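Local coordinates for protein SGNH-hydrolase family esterase (Altererythrobacter indicus, PDB 7C2A) that hydrolyses ester bonds as an SGNH-hydrolase family esterase and may also act as a lysophospholipase, at residues Phe11-Phe16 with Gly80-Leu85; Phe63-Gln68 with Arg107-Leu112; Ser89-Arg94 with Gln127-Gly132. All coordinates share one frame; numbering follows the deposited sequence. Where two conformers were deposited one is given.

How the interactions relate
The three contacts sample one α/β/α fold built on a five-stranded parallel sheet. Interaction 1 sits about 3 Å from the centre of the chain and pairs the loop leaving strand 6-12, at D13, with the start of helix 81-85. Interaction 2, about 18 Å from it centre to centre, ties helix 54-66 to the turn that follows helix 90-106; the two meet where F11 packs on V64. Interaction 3, about 14 Å from interaction 1 centre to centre, joins the start of helix 90-106 to helix 124-131, with D83 resting on A93. Along the chain interaction 2 alternates with both others, so the contacts bring distant parts of the chain together round one sheet.

Interaction 1 of 3, residues Phe11-Phe16 with Gly80-Leu85; sequences FGDSLF and GGNDLL
D13 turns CG into the crowded position between its backbone N and carbonyl carbon (chi1 55°), while N82 holds CG beside its own N (chi1 -74°), and the two side chains converge obliquely. They belong to two sequence blocks of the SGNH hydrolases, the GDSL motif G12-D13-S14-L15 and the GGND segment 80-83; in relatives the serine of the first is the nucleophile and the asparagine of the second contributes to the oxyanion hole, probably so here. The carboxylate and amide planes stand 76° apart, and the nearest approach, D13 CB to N82 ND2 at 3.5 Å, is van der Waals contact. The polar partner of N82 ND2 in the protein is the carbonyl O of D52. D13 OD1 caps helix 14-17 by accepting from L15 N, whereas OD2 accepts from two waters that relay it to the N-terminus of helix 81-85. One of these takes N-H bonds from G80 and N82, and the second from G81. G80 sits at the N-cap position with positive phi, where a side chain would jam against the preceding carbonyl O. A third water, doubtfully close to N82 ND2, accepts from S14 N at 2.9 Å.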
loop_
_atom_site.group_PDB
_atom_site.type_symbol
_atom_site.label_atom_id
_atom_site.label_comp_id
_atom_site.label_asym_id
_atom_site.label_seq_id
_atom_site.Cartn_x
_atom_site.Cartn_y
_atom_site.Cartn_z
ATOM N N PHE A 11 -5.799 -7.295 0.497
ATOM C CA PHE A 11 -5.488 -6.867 1.859
ATOM C C PHE A 11 -4.426 -5.780 1.772
ATOM O O PHE A 11 -3.263 -6.080 1.498
ATOM C CB PHE A 11 -4.990 -8.072 2.658
ATOM C CG PHE A 11 -4.896 -7.831 4.140
ATOM C CD1 PHE A 11 -6.035 -7.774 4.924
ATOM C CD2 PHE A 11 -3.657 -7.666 4.761
ATOM C CE1 PHE A 11 -5.956 -7.558 6.304
ATOM C CE2 PHE A 11 -3.564 -7.457 6.135
ATOM C CZ PHE A 11 -4.710 -7.398 6.905
ATOM N N GLY A 12 -4.810 -4.531 1.983
ATOM C CA GLY A 12 -3.887 -3.439 1.782
ATOM C C GLY A 12 -4.311 -2.146 2.419
ATOM O O GLY A 12 -5.072 -2.126 3.385
ATOM N N ASP A 13 -3.789 -1.057 1.865
ATOM C CA ASP A 13 -3.957 0.274 2.437
ATOM C C ASP A 13 -4.741 1.172 1.485
ATOM O O ASP A 13 -5.652 0.692 0.803
ATOM C CB ASP A 13 -2.607 0.873 2.876
ATOM C CG ASP A 13 -1.581 0.899 1.767
ATOM O OD1 ASP A 13 -1.985 1.014 0.586
ATOM O OD2 ASP A 13 -0.366 0.834 2.057
ATOM N N SER A 14 -4.405 2.460 1.424
ATOM C CA SER A 14 -5.155 3.377 0.567
ATOM C C SER A 14 -5.056 3.025 -0.911
ATOM O O SER A 14 -5.927 3.438 -1.689
ATOM C CB SER A 14 -4.698 4.819 0.785
ATOM O OG SER A 14 -3.305 4.945 0.557
ATOM N N LEU A 15 -4.025 2.287 -1.323
ATOM C CA LEU A 15 -3.916 1.886 -2.722
ATOM C C LEU A 15 -4.918 0.806 -3.094
ATOM O O LEU A 15 -5.214 0.634 -4.284
ATOM C CB LEU A 15 -2.494 1.419 -3.031
ATOM C CG LEU A 15 -1.368 2.421 -2.778
ATOM C CD1 LEU A 15 -0.027 1.801 -3.127
ATOM C CD2 LEU A 15 -1.577 3.692 -3.595
ATOM N N PHE A 16 -5.410 0.043 -2.123
ATOM C CA PHE A 16 -6.519 -0.867 -2.359
ATOM C C PHE A 16 -7.863 -0.255 -1.988
ATOM O O PHE A 16 -8.859 -0.523 -2.664
ATOM C CB PHE A 16 -6.320 -2.179 -1.587
ATOM C CG PHE A 16 -5.353 -3.144 -2.231
ATOM C CD1 PHE A 16 -4.672 -2.827 -3.395
ATOM C CD2 PHE A 16 -5.134 -4.380 -1.652
ATOM C CE1 PHE A 16 -3.793 -3.742 -3.966
ATOM C CE2 PHE A 16 -4.260 -5.289 -2.211
ATOM C CZ PHE A 16 -3.597 -4.977 -3.379
ATOM N N GLY A 80 3.008 -1.497 3.758
ATOM C CA GLY A 80 4.347 -1.012 4.046
ATOM C C GLY A 80 4.546 0.429 3.639
ATOM O O GLY A 80 5.411 1.125 4.181
ATOM N N GLY A 81 3.747 0.896 2.683
ATOM C CA GLY A 81 3.851 2.285 2.275
ATOM C C GLY A 81 3.642 3.256 3.422
ATOM O O GLY A 81 4.323 4.279 3.511
ATOM N N ASN A 82 2.716 2.938 4.328
ATOM C CA ASN A 82 2.454 3.857 5.469
ATOM C C ASN A 82 3.622 3.807 6.460
ATOM O O ASN A 82 3.897 4.835 7.081
ATOM C CB ASN A 82 1.072 3.647 6.085
ATOM C CG ASN A 82 -0.001 4.214 5.183
ATOM O OD1 ASN A 82 0.005 5.397 4.863
ATOM N ND2 ASN A 82 -0.900 3.365 4.737
ATOM N N ASP A 83 4.276 2.652 6.594
ATOM C CA ASP A 83 5.485 2.566 7.458
ATOM C C ASP A 83 6.525 3.540 6.891
ATOM O O ASP A 83 7.133 4.270 7.673
ATOM C CB ASP A 83 6.035 1.140 7.549
ATOM C CG ASP A 83 5.054 0.130 8.123
ATOM O OD1 ASP A 83 3.917 0.076 7.622
ATOM O OD2 ASP A 83 5.445 -0.592 9.054
ATOM N N LEU A 84 6.726 3.525 5.569
ATOM C CA LEU A 84 7.661 4.475 4.903
ATOM C C LEU A 84 7.248 5.913 5.240
ATOM O O LEU A 84 8.116 6.708 5.632
ATOM C CB LEU A 84 7.537 4.309 3.388
ATOM C CG LEU A 84 8.070 3.013 2.802
ATOM C CD1 LEU A 84 7.603 2.833 1.363
ATOM C CD2 LEU A 84 9.584 2.995 2.879
ATOM N N LEU A 85 5.967 6.235 5.068
ATOM C CA LEU A 85 5.464 7.619 5.287
ATOM C C LEU A 85 5.708 8.079 6.728
ATOM O O LEU A 85 5.835 9.291 6.937
ATOM C CB LEU A 85 3.983 7.674 4.907
ATOM C CG LEU A 85 3.725 7.795 3.405
ATOM C CD1 LEU A 85 4.812 7.110 2.591
ATOM C CD2 LEU A 85 2.355 7.267 3.024
HETATM O O HOH W 1 1.023 0.494 4.355
HETATM O O HOH W 2 1.842 -0.274 0.958
HETATM O O HOH W 3 -2.592 4.128 3.015
#

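Interaction 2 of 3, residues Phe63-Gln68 with Arg107-Leu112; sequences FVLDSQ and RKIPIL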
loop_
_atom_site.group_PDB
_atom_site.type_symbol
_atom_site.label_atom_id
_atom_site.label_comp_id
_atom_site.label_asym_id
_atom_site.label_seq_id
_atom_site.Cartn_x
_atom_site.Cartn_y
_atom_site.Cartn_z
ATOM N N PHE A 63 -8.989 -11.310 12.075
ATOM C CA PHE A 63 -10.383 -10.882 12.068
ATOM C C PHE A 63 -10.928 -10.814 10.649
ATOM O O PHE A 63 -12.053 -11.250 10.382
ATOM C CB PHE A 63 -10.494 -9.508 12.731
ATOM C CG PHE A 63 -11.889 -8.948 12.730
ATOM C CD1 PHE A 63 -12.786 -9.308 13.723
ATOM C CD2 PHE A 63 -12.314 -8.076 11.744
ATOM C CE1 PHE A 63 -14.067 -8.807 13.740
ATOM C CE2 PHE A 63 -13.608 -7.572 11.760
ATOM C CZ PHE A 63 -14.484 -7.945 12.758
ATOM N N VAL A 64 -10.150 -10.249 9.726
ATOM C CA VAL A 64 -10.595 -10.142 8.337
ATOM C C VAL A 64 -10.840 -11.525 7.750
ATOM O O VAL A 64 -11.861 -11.765 7.094
ATOM C CB VAL A 64 -9.584 -9.316 7.514
ATOM C CG1 VAL A 64 -9.869 -9.439 6.030
ATOM C CG2 VAL A 64 -9.630 -7.860 7.941
ATOM N N LEU A 65 -9.931 -12.460 7.992
ATOM C CA LEU A 65 -10.114 -13.814 7.476
ATOM C C LEU A 65 -11.308 -14.506 8.127
ATOM O O LEU A 65 -12.117 -15.145 7.441
ATOM C CB LEU A 65 -8.840 -14.620 7.694
ATOM C CG LEU A 65 -7.668 -14.155 6.832
ATOM C CD1 LEU A 65 -6.382 -14.793 7.308
ATOM C CD2 LEU A 65 -7.912 -14.475 5.347
ATOM N N ASP A 66 -11.441 -14.382 9.449
ATOM C CA ASP A 66 -12.550 -15.006 10.165
ATOM C C ASP A 66 -13.888 -14.390 9.796
ATOM O O ASP A 66 -14.929 -15.018 10.027
ATOM C CB ASP A 66 -12.343 -14.866 11.679
ATOM C CG ASP A 66 -11.204 -15.710 12.212
ATOM O OD1 ASP A 66 -10.699 -16.604 11.506
ATOM O OD2 ASP A 66 -10.814 -15.474 13.374
ATOM N N SER A 67 -13.892 -13.175 9.259
ATOM C CA SER A 67 -15.131 -12.527 8.863
ATOM C C SER A 67 -15.640 -12.995 7.512
ATOM O O SER A 67 -16.770 -12.646 7.151
ATOM C CB SER A 67 -14.947 -11.012 8.818
ATOM O OG SER A 67 -14.704 -10.506 10.114
ATOM N N GLN A 68 -14.857 -13.768 6.768
ATOM C CA GLN A 68 -15.224 -14.102 5.394
ATOM C C GLN A 68 -16.191 -15.273 5.363
ATOM O O GLN A 68 -15.891 -16.326 5.929
ATOM C CB GLN A 68 -13.976 -14.484 4.610
ATOM C CG GLN A 68 -13.000 -13.348 4.448
ATOM C CD GLN A 68 -13.693 -12.081 4.019
ATOM O OE1 GLN A 68 -14.489 -12.080 3.068
ATOM N NE2 GLN A 68 -13.410 -10.992 4.706
ATOM N N ARG A 107 -3.249 -21.037 7.066
ATOM C CA ARG A 107 -4.540 -21.380 6.493
ATOM C C ARG A 107 -4.428 -21.893 5.070
ATOM O O ARG A 107 -5.454 -22.103 4.422
ATOM C CB ARG A 107 -5.480 -20.175 6.544
ATOM C CG ARG A 107 -5.628 -19.596 7.936
ATOM C CD ARG A 107 -6.813 -18.673 7.989
ATOM N NE ARG A 107 -6.848 -17.923 9.238
ATOM C CZ ARG A 107 -7.963 -17.498 9.818
ATOM N NH1 ARG A 107 -9.140 -17.761 9.277
ATOM N NH2 ARG A 107 -7.893 -16.826 10.948
ATOM N N LYS A 108 -3.210 -22.076 4.571
ATOM C CA LYS A 108 -2.977 -22.582 3.220
ATOM C C LYS A 108 -3.624 -21.702 2.150
ATOM O O LYS A 108 -4.155 -22.194 1.154
ATOM C CB LYS A 108 -3.388 -24.051 3.083
ATOM C CG LYS A 108 -2.662 -24.940 4.077
ATOM C CD LYS A 108 -2.711 -26.408 3.698
ATOM C CE LYS A 108 -1.664 -27.192 4.472
ATOM N NZ LYS A 108 -1.162 -28.356 3.692
ATOM N N ILE A 109 -3.578 -20.390 2.351
ATOM C CA ILE A 109 -4.075 -19.422 1.378
ATOM C C ILE A 109 -2.895 -18.934 0.547
ATOM O O ILE A 109 -1.953 -18.355 1.110
ATOM C CB ILE A 109 -4.787 -18.253 2.067
ATOM C CG1 ILE A 109 -6.018 -18.761 2.822
ATOM C CG2 ILE A 109 -5.168 -17.204 1.025
ATOM C CD1 ILE A 109 -6.656 -17.727 3.712
ATOM N N PRO A 110 -2.896 -19.153 -0.768
ATOM C CA PRO A 110 -1.813 -18.639 -1.611
ATOM C C PRO A 110 -1.676 -17.129 -1.506
ATOM O O PRO A 110 -2.657 -16.406 -1.328
ATOM C CB PRO A 110 -2.245 -19.055 -3.024
ATOM C CG PRO A 110 -3.149 -20.227 -2.825
ATOM C CD PRO A 110 -3.881 -19.932 -1.542
ATOM N N ILE A 111 -0.443 -16.657 -1.672
ATOM C CA ILE A 111 -0.087 -15.262 -1.437
ATOM C C ILE A 111 0.513 -14.654 -2.698
ATOM O O ILE A 111 1.426 -15.232 -3.304
ATOM C CB ILE A 111 0.942 -15.141 -0.303
ATOM C CG1 ILE A 111 0.404 -15.731 1.000
ATOM C CG2 ILE A 111 1.368 -13.685 -0.109
ATOM C CD1 ILE A 111 1.496 -16.050 1.990
ATOM N N LEU A 112 0.046 -13.460 -3.048
ATOM C CA LEU A 112 0.738 -12.567 -3.968
ATOM C C LEU A 112 1.112 -11.309 -3.192
ATOM O O LEU A 112 0.239 -10.629 -2.640
ATOM C CB LEU A 112 -0.152 -12.216 -5.160
ATOM C CG LEU A 112 0.421 -11.203 -6.149
ATOM C CD1 LEU A 112 1.691 -11.732 -6.789
ATOM C CD2 LEU A 112 -0.617 -10.861 -7.207
#
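R107 and D66 form a salt bridge that illustrates how a single long side chain can fasten the end of one helix to the turn after another in an α/β/α fold. R107 is the first residue past helix 90-106, where K108, with positive phi, closes a Schellman motif by which I109 N returns to L104 O. From CB, the R107 side chain sets CG beside the backbone N (chi1 -54°) and then runs extended from CG to NE, which carries the guanidinium across to helix 54-66. R107 CD passes 4.0 Å from L65 CD1. R107 NE lies 3.7 Å from L65 CD1 and makes its own salt bridge with E103. CZ and NH1 have L65 CB over one face of the guanidinium, 3.5 Å from R107 NH1 and offset toward the rim. At the tip, R107 NH1 and NH2 converge end-on upon one oxygen, D66 OD1, at 3.0 Å and 2.9 Å respectively. OD1 lies in the guanidinium plane, but the carboxylate is turned 38° against it: NH1 comes in nearly along the C-O axis, NH2 from 42° above the carboxylate plane. Deeper in, L65 CD2 slides past I109 CD1 at 3.9 Å, an apolar touch between helix 54-66 and the approach to strand 111-114. Both bonds to the exposed D66 are bent and share OD1 as acceptor; E103, at NE, and D66, at NH1 and NH2, would together balance the arginine's charge.

Interaction 3 of 3, residues Ser89-Arg94 with Gln127-Gly132; sequences SPAEAR and QREFDG
The helices holding P90 and F130 run almost exactly parallel, 2° apart, with short-segment axes 9.5 Å from each other at closest, and their backbones come nearest at these two residues, CA to CA 5.0 Å. The first turn of helix 90-106, capped by S89 OG at E92 N, lies beside the C-terminal part of helix 124-131. P90 CB rests against both E129 and F130: it is 3.8 Å from F130 CA, and the same P90 CB is 3.8 Å from E129 CD. E129 sends CG anti to its N (chi1 -168°) and stays extended, crossing the ring at about a right angle and bringing OE1 within 3.8 Å of P90 CG. Its other oxygen, OE2, points to the A91 end and accepts from a water at 2.7 Å, which in turn accepts from R94 NH2. R94, packed on I133, Y136 and L137, keeps NH2 4.9 Å from E129 OE2; the charged atoms are not in direct contact, and this water bridges them. The carboxylate also lies close to the amino end of helix 90-106, whose dipole would probably stabilise its negative charge.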
loop_
_atom_site.group_PDB
_atom_site.type_symbol
_atom_site.label_atom_id
_atom_site.label_comp_id
_atom_site.label_asym_id
_atom_site.label_seq_id
_atom_site.Cartn_x
_atom_site.Cartn_y
_atom_site.Cartn_z
ATOM N N SER A 89 10.859 1.819 11.203
ATOM C CA SER A 89 11.882 0.805 11.010
ATOM C C SER A 89 11.502 -0.140 9.870
ATOM O O SER A 89 10.439 -0.782 9.933
ATOM C CB SER A 89 11.994 -0.003 12.300
ATOM O OG SER A 89 12.693 -1.209 12.061
ATOM N N PRO A 90 12.352 -0.297 8.852
ATOM C CA PRO A 90 12.076 -1.339 7.849
ATOM C C PRO A 90 12.114 -2.741 8.424
ATOM O O PRO A 90 11.363 -3.617 7.977
ATOM C CB PRO A 90 13.186 -1.133 6.812
ATOM C CG PRO A 90 13.609 0.276 6.987
ATOM C CD PRO A 90 13.483 0.561 8.452
ATOM N N ALA A 91 12.984 -2.969 9.412
ATOM C CA ALA A 91 13.085 -4.310 10.037
ATOM C C ALA A 91 11.748 -4.655 10.707
ATOM O O ALA A 91 11.287 -5.784 10.572
ATOM C CB ALA A 91 14.231 -4.332 11.026
ATOM N N GLU A 92 11.149 -3.694 11.404
ATOM C CA GLU A 92 9.847 -3.954 12.074
ATOM C C GLU A 92 8.752 -4.170 11.021
ATOM O O GLU A 92 7.871 -4.992 11.257
ATOM C CB GLU A 92 9.534 -2.835 13.063
ATOM C CG GLU A 92 10.543 -2.781 14.201
ATOM C CD GLU A 92 10.200 -1.769 15.271
ATOM O OE1 GLU A 92 9.096 -1.235 15.224
ATOM O OE2 GLU A 92 11.041 -1.508 16.142
ATOM N N ALA A 93 8.797 -3.429 9.913
ATOM C CA ALA A 93 7.822 -3.657 8.846
ATOM C C ALA A 93 7.932 -5.082 8.314
ATOM O O ALA A 93 6.919 -5.759 8.084
ATOM C CB ALA A 93 8.029 -2.638 7.720
ATOM N N ARG A 94 9.168 -5.557 8.129
ATOM C CA ARG A 94 9.387 -6.930 7.686
ATOM C C ARG A 94 8.826 -7.933 8.683
ATOM O O ARG A 94 8.208 -8.929 8.290
ATOM C CB ARG A 94 10.882 -7.165 7.487
ATOM C CG ARG A 94 11.227 -8.528 6.912
ATOM C CD ARG A 94 12.741 -8.704 6.768
ATOM N NE ARG A 94 13.398 -8.508 8.052
ATOM C CZ ARG A 94 14.415 -7.678 8.272
ATOM N NH1 ARG A 94 14.909 -7.556 9.497
ATOM N NH2 ARG A 94 14.945 -6.981 7.278
ATOM N N GLN A 127 16.363 3.434 2.163
ATOM C CA GLN A 127 15.687 2.968 0.922
ATOM C C GLN A 127 16.131 1.544 0.565
ATOM O O GLN A 127 15.274 0.716 0.277
ATOM C CB GLN A 127 15.919 3.967 -0.209
ATOM C CG GLN A 127 15.607 3.399 -1.584
ATOM C CD GLN A 127 16.842 2.796 -2.202
ATOM O OE1 GLN A 127 17.933 3.347 -2.109
ATOM N NE2 GLN A 127 16.676 1.647 -2.831
ATOM N N ARG A 128 17.429 1.266 0.600
ATOM C CA ARG A 128 17.881 -0.103 0.240
ATOM C C ARG A 128 17.309 -1.112 1.240
ATOM O O ARG A 128 16.867 -2.183 0.820
ATOM C CB ARG A 128 19.410 -0.179 0.252
ATOM C CG ARG A 128 20.074 0.462 -0.958
ATOM C CD ARG A 128 21.578 0.280 -0.865
ATOM N NE ARG A 128 22.149 0.963 0.287
ATOM C CZ ARG A 128 23.053 1.922 0.209
ATOM N NH1 ARG A 128 23.488 2.317 -0.974
ATOM N NH2 ARG A 128 23.511 2.487 1.308
ATOM N N GLU A 129 17.331 -0.770 2.527
ATOM C CA GLU A 129 16.828 -1.703 3.567
ATOM C C GLU A 129 15.327 -1.944 3.374
ATOM O O GLU A 129 14.900 -3.097 3.385
ATOM C CB GLU A 129 17.102 -1.147 4.966
ATOM C CG GLU A 129 16.869 -2.180 6.055
ATOM C CD GLU A 129 16.899 -1.674 7.486
ATOM O OE1 GLU A 129 17.302 -0.523 7.711
ATOM O OE2 GLU A 129 16.511 -2.447 8.366
ATOM N N PHE A 130 14.571 -0.876 3.143
ATOM C CA PHE A 130 13.107 -1.037 2.987
ATOM C C PHE A 130 12.785 -1.836 1.721
ATOM O O PHE A 130 11.999 -2.787 1.787
ATOM C CB PHE A 130 12.447 0.338 2.914
ATOM C CG PHE A 130 10.969 0.253 2.656
ATOM C CD1 PHE A 130 10.091 0.074 3.708
ATOM C CD2 PHE A 130 10.465 0.302 1.365
ATOM C CE1 PHE A 130 8.729 -0.023 3.480
ATOM C CE2 PHE A 130 9.102 0.205 1.138
ATOM C CZ PHE A 130 8.238 0.047 2.196
ATOM N N ASP A 131 13.417 -1.481 0.603
ATOM C CA ASP A 131 13.086 -2.142 -0.654
ATOM C C ASP A 131 13.358 -3.637 -0.585
ATOM O O ASP A 131 12.621 -4.434 -1.179
ATOM C CB ASP A 131 13.894 -1.538 -1.806
ATOM C CG ASP A 131 13.439 -0.150 -2.195
ATOM O OD1 ASP A 131 12.503 0.397 -1.582
ATOM O OD2 ASP A 131 14.049 0.391 -3.139
ATOM N N GLY A 132 14.402 -4.039 0.142
ATOM C CA GLY A 132 14.780 -5.442 0.182
ATOM C C GLY A 132 13.867 -6.327 1.007
ATOM O O GLY A 132 13.988 -7.555 0.931
HETATM O O HOH W 4 17.056 -5.072 7.907
#